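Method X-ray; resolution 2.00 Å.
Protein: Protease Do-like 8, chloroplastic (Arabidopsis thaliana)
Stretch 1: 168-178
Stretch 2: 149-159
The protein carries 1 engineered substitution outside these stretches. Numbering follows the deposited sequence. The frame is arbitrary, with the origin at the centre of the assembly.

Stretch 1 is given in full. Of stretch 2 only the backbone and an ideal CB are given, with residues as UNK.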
ATOM      1  N   THR A 168      -5.855 -12.848  27.473  1.00 33.00           N
ATOM      2  CA  THR A 168      -6.464 -11.680  26.838  1.00 31.46           C
ATOM      3  C   THR A 168      -7.956 -11.858  26.775  1.00 29.44           C
ATOM      4  O   THR A 168      -8.442 -12.979  26.776  1.00 28.24           O
ATOM      5  CB  THR A 168      -5.981 -11.511  25.384  1.00 29.76           C
ATOM      6  OG1 THR A 168      -6.375 -12.658  24.618  1.00 31.04           O
ATOM      7  CG2 THR A 168      -4.466 -11.405  25.330  1.00 34.52           C
ATOM      8  N   LEU A 169      -8.690 -10.757  26.668  1.00 27.21           N
ATOM      9  CA  LEU A 169     -10.138 -10.864  26.516  1.00 29.24           C
ATOM     10  C   LEU A 169     -10.615  -9.813  25.546  1.00 30.98           C
ATOM     11  O   LEU A 169     -10.131  -8.682  25.570  1.00 31.11           O
ATOM     12  CB  LEU A 169     -10.815 -10.600  27.854  1.00 30.23           C
ATOM     13  CG  LEU A 169     -12.341 -10.481  27.841  1.00 30.58           C
ATOM     14  CD1 LEU A 169     -12.935 -11.820  27.463  1.00 30.73           C
ATOM     15  CD2 LEU A 169     -12.829 -10.053  29.210  1.00 26.95           C
ATOM     16  N   THR A 170     -11.570 -10.185  24.704  1.00 31.04           N
ATOM     17  CA  THR A 170     -12.360  -9.201  23.976  1.00 32.18           C
ATOM     18  C   THR A 170     -13.824  -9.563  24.135  1.00 30.73           C
ATOM     19  O   THR A 170     -14.155 -10.714  24.409  1.00 27.59           O
ATOM     20  CB  THR A 170     -11.962  -9.094  22.477  1.00 28.31           C
ATOM     21  OG1 THR A 170     -12.278 -10.316  21.794  1.00 25.88           O
ATOM     22  CG2 THR A 170     -10.472  -8.797  22.336  1.00 27.18           C
ATOM     23  N   VAL A 171     -14.707  -8.588  23.976  1.00 27.77           N
ATOM     24  CA  VAL A 171     -16.113  -8.826  24.251  1.00 26.64           C
ATOM     25  C   VAL A 171     -16.958  -8.093  23.229  1.00 27.67           C
ATOM     26  O   VAL A 171     -16.712  -6.928  22.939  1.00 29.99           O
ATOM     27  CB  VAL A 171     -16.502  -8.301  25.655  1.00 30.97           C
ATOM     28  CG1 VAL A 171     -18.011  -8.362  25.866  1.00 32.90           C
ATOM     29  CG2 VAL A 171     -15.782  -9.086  26.759  1.00 29.99           C
ATOM     30  N   GLY A 172     -17.948  -8.785  22.683  1.00 27.22           N
ATOM     31  CA  GLY A 172     -18.943  -8.154  21.842  1.00 24.49           C
ATOM     32  C   GLY A 172     -20.201  -8.993  21.820  1.00 23.97           C
ATOM     33  O   GLY A 172     -20.548  -9.660  22.805  1.00 27.87           O
ATOM     34  N   VAL A 173     -20.906  -8.950  20.703  1.00 25.77           N
ATOM     35  CA  VAL A 173     -22.102  -9.758  20.556  1.00 26.43           C
ATOM     36  C   VAL A 173     -21.964 -10.731  19.410  1.00 24.77           C
ATOM     37  O   VAL A 173     -21.118 -10.560  18.532  1.00 24.49           O
ATOM     38  CB  VAL A 173     -23.345  -8.889  20.272  1.00 22.74           C
ATOM     39  CG1 VAL A 173     -23.584  -7.935  21.436  1.00 25.78           C
ATOM     40  CG2 VAL A 173     -23.144  -8.119  18.963  1.00 25.52           C
ATOM     41  N   ILE A 174     -22.833 -11.735  19.401  1.00 26.74           N
ATOM     42  CA  ILE A 174     -23.008 -12.526  18.206  1.00 29.78           C
ATOM     43  C   ILE A 174     -23.609 -11.604  17.134  1.00 28.55           C
ATOM     44  O   ILE A 174     -24.690 -11.035  17.320  1.00 26.01           O
ATOM     45  CB  ILE A 174     -23.949 -13.719  18.455  1.00 28.56           C
ATOM     46  CG1 ILE A 174     -23.391 -14.619  19.559  1.00 31.51           C
ATOM     47  CG2 ILE A 174     -24.158 -14.507  17.178  1.00 23.52           C
ATOM     48  CD1 ILE A 174     -21.935 -15.067  19.325  1.00 29.61           C
ATOM     49  N   SER A 175     -22.898 -11.479  16.018  1.00 26.41           N
ATOM     50  CA  SER A 175     -23.199 -10.484  14.980  1.00 24.39           C
ATOM     51  C   SER A 175     -23.890 -11.125  13.791  1.00 26.48           C
ATOM     52  O   SER A 175     -24.661 -10.480  13.092  1.00 24.47           O
ATOM     53  CB  SER A 175     -21.896  -9.836  14.491  1.00 24.62           C
ATOM     54  OG  SER A 175     -22.108  -9.091  13.294  1.00 32.49           O
ATOM     55  N   GLY A 176     -23.625 -12.405  13.577  1.00 23.42           N
ATOM     56  CA  GLY A 176     -24.204 -13.118  12.447  1.00 24.49           C
ATOM     57  C   GLY A 176     -24.020 -14.615  12.594  1.00 28.45           C
ATOM     58  O   GLY A 176     -23.169 -15.080  13.364  1.00 27.30           O
ATOM     59  N   LEU A 177     -24.824 -15.389  11.882  1.00 26.19           N
ATOM     60  CA  LEU A 177     -24.739 -16.830  12.037  1.00 32.50           C
ATOM     61  C   LEU A 177     -24.614 -17.449  10.667  1.00 33.59           C
ATOM     62  O   LEU A 177     -25.030 -16.855   9.672  1.00 29.12           O
ATOM     63  CB  LEU A 177     -25.978 -17.367  12.768  1.00 31.88           C
ATOM     64  CG  LEU A 177     -26.009 -17.664  14.270  1.00 39.72           C
ATOM     65  CD1 LEU A 177     -24.677 -17.419  14.995  1.00 40.80           C
ATOM     66  CD2 LEU A 177     -27.187 -16.970  14.959  1.00 42.45           C
ATOM     67  N   ASN A 178     -24.023 -18.636  10.617  1.00 34.89           N
ATOM     68  CA  ASN A 178     -23.893 -19.378   9.372  1.00 38.83           C
ATOM     69  C   ASN A 178     -23.168 -18.583   8.278  1.00 37.72           C
ATOM     70  O   ASN A 178     -23.593 -18.574   7.126  1.00 34.91           O
ATOM     71  CB  ASN A 178     -25.277 -19.849   8.899  1.00 50.44           C
ATOM     72  CG  ASN A 178     -25.963 -20.782   9.910  1.00 61.94           C
ATOM     73  OD1 ASN A 178     -25.381 -21.783  10.357  1.00 66.05           O
ATOM     74  ND2 ASN A 178     -27.197 -20.446  10.284  1.00 64.66           N
ATOM     75  N   UNK A 149     -28.355 -23.135  19.139  1.00 41.14           N
ATOM     76  CA  UNK A 149     -29.399 -22.356  19.808  1.00 42.63           C
ATOM     77  C   UNK A 149     -29.030 -20.881  19.896  1.00 36.31           C
ATOM     78  O   UNK A 149     -29.778 -20.079  20.461  1.00 39.03           O
ATOM     79  CB  UNK A 149     -29.657 -22.910  21.210  1.00 42.63           C
ATOM     80  N   UNK A 150     -27.875 -20.522  19.342  1.00 31.73           N
ATOM     81  CA  UNK A 150     -27.353 -19.150  19.465  1.00 29.91           C
ATOM     82  C   UNK A 150     -28.258 -18.131  18.795  1.00 31.77           C
ATOM     83  O   UNK A 150     -28.858 -18.422  17.766  1.00 33.05           O
ATOM     84  CB  UNK A 150     -25.951 -19.060  18.860  1.00 29.91           C
ATOM     85  N   UNK A 151     -28.357 -16.945  19.392  1.00 28.57           N
ATOM     86  CA  UNK A 151     -29.156 -15.855  18.848  1.00 31.07           C
ATOM     87  C   UNK A 151     -28.245 -14.668  18.591  1.00 32.12           C
ATOM     88  O   UNK A 151     -27.414 -14.326  19.439  1.00 30.22           O
ATOM     89  CB  UNK A 151     -30.297 -15.475  19.794  1.00 31.07           C
ATOM     90  N   UNK A 152     -28.408 -14.041  17.432  1.00 30.60           N
ATOM     91  CA  UNK A 152     -27.693 -12.804  17.138  1.00 25.33           C
ATOM     92  C   UNK A 152     -28.081 -11.794  18.208  1.00 23.86           C
ATOM     93  O   UNK A 152     -29.264 -11.610  18.508  1.00 26.44           O
ATOM     94  CB  UNK A 152     -28.012 -12.284  15.735  1.00 25.33           C
ATOM     95  N   UNK A 153     -27.076 -11.186  18.821  1.00 24.23           N
ATOM     96  CA  UNK A 153     -27.301 -10.222  19.872  1.00 24.83           C
ATOM     97  C   UNK A 153     -26.803 -10.700  21.217  1.00 27.93           C
ATOM     98  O   UNK A 153     -26.641  -9.905  22.147  1.00 25.94           O
ATOM     99  CB  UNK A 153     -28.791  -9.887  19.962  1.00 24.83           C
ATOM    100  N   UNK A 154     -26.575 -12.004  21.335  1.00 26.45           N
ATOM    101  CA  UNK A 154     -26.076 -12.559  22.594  1.00 27.01           C
ATOM    102  C   UNK A 154     -24.665 -12.067  22.863  1.00 25.71           C
ATOM    103  O   UNK A 154     -23.882 -11.883  21.934  1.00 27.05           O
ATOM    104  CB  UNK A 154     -26.107 -14.088  22.564  1.00 27.01           C
ATOM    105  N   UNK A 155     -24.342 -11.911  24.142  1.00 24.80           N
ATOM    106  CA  UNK A 155     -23.017 -11.481  24.571  1.00 28.28           C
ATOM    107  C   UNK A 155     -22.053 -12.635  24.336  1.00 31.04           C
ATOM    108  O   UNK A 155     -22.399 -13.806  24.559  1.00 32.66           O
ATOM    109  CB  UNK A 155     -23.015 -11.046  26.038  1.00 28.28           C
ATOM    110  N   UNK A 156     -20.857 -12.327  23.856  1.00 27.76           N
ATOM    111  CA  UNK A 156     -19.807 -13.350  23.760  1.00 29.59           C
ATOM    112  C   UNK A 156     -18.445 -12.826  24.214  1.00 32.76           C
ATOM    113  O   UNK A 156     -18.156 -11.628  24.097  1.00 31.49           O
ATOM    114  CB  UNK A 156     -19.705 -13.862  22.322  1.00 29.59           C
ATOM    115  N   UNK A 157     -17.616 -13.729  24.738  1.00 32.48           N
ATOM    116  CA  UNK A 157     -16.270 -13.364  25.168  1.00 32.21           C
ATOM    117  C   UNK A 157     -15.247 -14.222  24.447  1.00 29.63           C
ATOM    118  O   UNK A 157     -15.359 -15.445  24.416  1.00 31.53           O
ATOM    119  CB  UNK A 157     -16.121 -13.514  26.683  1.00 32.21           C
ATOM    120  N   UNK A 158     -14.248 -13.573  23.866  1.00 27.51           N
ATOM    121  CA  UNK A 158     -13.181 -14.275  23.173  1.00 23.90           C
ATOM    122  C   UNK A 158     -11.931 -14.212  24.057  1.00 29.49           C
ATOM    123  O   UNK A 158     -11.447 -13.115  24.375  1.00 31.92           O
ATOM    124  CB  UNK A 158     -12.922 -13.671  21.791  1.00 23.90           C
ATOM    125  N   UNK A 159     -11.439 -15.374  24.478  1.00 29.29           N
ATOM    126  CA  UNK A 159     -10.307 -15.449  25.397  1.00 28.05           C
ATOM    127  C   UNK A 159      -9.108 -16.021  24.643  1.00 30.55           C
ATOM    128  O   UNK A 159      -9.253 -16.919  23.813  1.00 31.20           O
ATOM    129  CB  UNK A 159     -10.643 -16.301  26.622  1.00 28.05           C
TER

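Positions 155 to 159 form a strand antiparallel to the strand that includes Leu169 to Val173, and the segment before it turns beside Ile174 and Leu177.

Position 149 has nothing of stretch 1 near its CB. Many residues would suit; the deposited one is Ser149, which makes no contact with stretch 1.

At position 150 the CA-to-CB bond points toward stretch 1. The ideal CB lies 4.4 Å from Leu177 CD1 and 5.2 Å from Ile174 CG1, so an apolar residue fits. Leucine, isoleucine, valine or methionine would serve. It is Leu150, whose CB stays 4.4 Å from Leu177 CD1.

Position 151 points away into space free of stretch 1, and a polar or charged residue is reasonable. It is Lys151. It opens a type II turn that closes with a hydrogen bond from the N of 154 to Lys151 O, 3.1 Å.

Position 152 points sideways. Its ideal CB is 3.9 Å from Ile174 O and 4.8 Å from Leu177 CD2, leaving room for a modest apolar side chain such as valine or isoleucine. It is Val152. Its CG2 packs 3.8 Å from Leu177 CD2 and 4.3 Å from Ile174 CG2, and its CG1 lies 3.4 Å from Ile174 O.

Position 153 has phi/psi of 114/-17. A CB here would be jammed against the carbonyl O of the residue before, so the backbone alone calls for glycine. It is Gly153. Its N donates to Ile174 O at 2.8 Å.

At position 154 the backbone O accepts from Ile174 N at 2.7 Å, whatever the side chain. The CA-to-CB bond runs sideways, with the ideal CB 4.1 Å from Ile174 CG1. Apolar or long polar residues would suit. It is Gln154; its end leads away, and its OE1 accepts from Lys151 N at 2.8 Å, bracing the turn.

Position 155 pairs with Val173 but its CB points away, so many residues are possible. It is Gln155, with its OE1 bonded elsewhere in the structure.

Position 156 pairs with Gly172, which has no side chain to fill the shared face. The ideal CB is 3.9 Å from Ile174 CD1, favouring a small or medium apolar residue such as alanine, cysteine or valine. It is Cys156, whose SG lies 3.7 Å from Ile174 CD1 and 3.5 Å from Val173 C. Its N donates to Gly172 O at 2.9 Å.

Position 157 shares a face with Leu169 and Val171. The ideal CB is 3.7 Å from Leu169 CD1 and 4.4 Å from Val171 CG2, so an aliphatic residue suits. It is Leu157, with CB 3.6 Å from Leu169 CD1.

At position 158 the ideal CB is 3.4 Å from Thr170 OG1, so a small residue, alanine or serine, fits well. It is Ala158. Its N donates to Thr170 O at 2.9 Å, and its O accepts from Thr170 N at 3.0 Å.

Position 159 lies on the face of Leu169, and a branched aliphatic residue would suit. It is Ile159, with CG1 4.1 Å from Leu169 CD1.

Stretch 2 (149-159) SLKVGQQCLAI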
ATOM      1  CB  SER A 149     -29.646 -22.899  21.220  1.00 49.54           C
ATOM      2  OG  SER A 149     -28.603 -22.528  22.106  1.00 55.93           O
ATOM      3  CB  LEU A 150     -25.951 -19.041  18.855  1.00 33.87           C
ATOM      4  CG  LEU A 150     -24.817 -19.571  19.722  1.00 36.36           C
ATOM      5  CD1 LEU A 150     -23.493 -19.426  18.974  1.00 33.55           C
ATOM      6  CD2 LEU A 150     -24.786 -18.791  21.040  1.00 36.20           C
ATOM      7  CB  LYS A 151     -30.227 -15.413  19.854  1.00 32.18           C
ATOM      8  CG  LYS A 151     -31.271 -16.447  20.201  1.00 38.46           C
ATOM      9  CD  LYS A 151     -31.997 -16.882  18.958  1.00 45.43           C
ATOM     10  CE  LYS A 151     -33.381 -17.404  19.293  1.00 53.76           C
ATOM     11  NZ  LYS A 151     -33.546 -18.827  18.883  1.00 59.29           N
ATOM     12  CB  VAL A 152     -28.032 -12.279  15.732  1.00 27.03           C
ATOM     13  CG1 VAL A 152     -27.555 -10.828  15.572  1.00 24.18           C
ATOM     14  CG2 VAL A 152     -27.418 -13.184  14.675  1.00 29.85           C
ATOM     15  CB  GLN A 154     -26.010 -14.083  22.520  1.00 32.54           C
ATOM     16  CG  GLN A 154     -27.274 -14.779  22.871  1.00 37.06           C
ATOM     17  CD  GLN A 154     -27.090 -16.282  22.874  1.00 41.49           C
ATOM     18  OE1 GLN A 154     -27.709 -16.993  22.081  1.00 41.70           O
ATOM     19  NE2 GLN A 154     -26.229 -16.777  23.778  1.00 39.01           N
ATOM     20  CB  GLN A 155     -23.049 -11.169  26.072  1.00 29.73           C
ATOM     21  CG  GLN A 155     -21.698 -10.764  26.672  1.00 29.65           C
ATOM     22  CD  GLN A 155     -21.762 -10.712  28.192  1.00 34.43           C
ATOM     23  OE1 GLN A 155     -22.086 -11.704  28.841  1.00 34.47           O
ATOM     24  NE2 GLN A 155     -21.476  -9.549  28.763  1.00 38.57           N
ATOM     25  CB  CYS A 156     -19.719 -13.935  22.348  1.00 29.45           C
ATOM     26  SG  CYS A 156     -19.581 -12.769  20.980  1.00 34.79           S
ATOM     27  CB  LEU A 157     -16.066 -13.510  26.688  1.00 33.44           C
ATOM     28  CG  LEU A 157     -17.169 -13.713  27.728  1.00 38.02           C
ATOM     29  CD1 LEU A 157     -16.527 -13.692  29.126  1.00 38.23           C
ATOM     30  CD2 LEU A 157     -18.297 -12.694  27.647  1.00 35.09           C
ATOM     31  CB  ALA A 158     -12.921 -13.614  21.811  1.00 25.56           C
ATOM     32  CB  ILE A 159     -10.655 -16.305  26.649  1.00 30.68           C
ATOM     33  CG1 ILE A 159     -11.894 -15.734  27.347  1.00 32.89           C
ATOM     34  CG2 ILE A 159      -9.475 -16.403  27.611  1.00 28.45           C
ATOM     35  CD1 ILE A 159     -12.240 -16.381  28.678  1.00 37.15           C
TER
HETATM   36  O   HOH W   1      -8.993 -12.057  23.641  1.00 31.36           O
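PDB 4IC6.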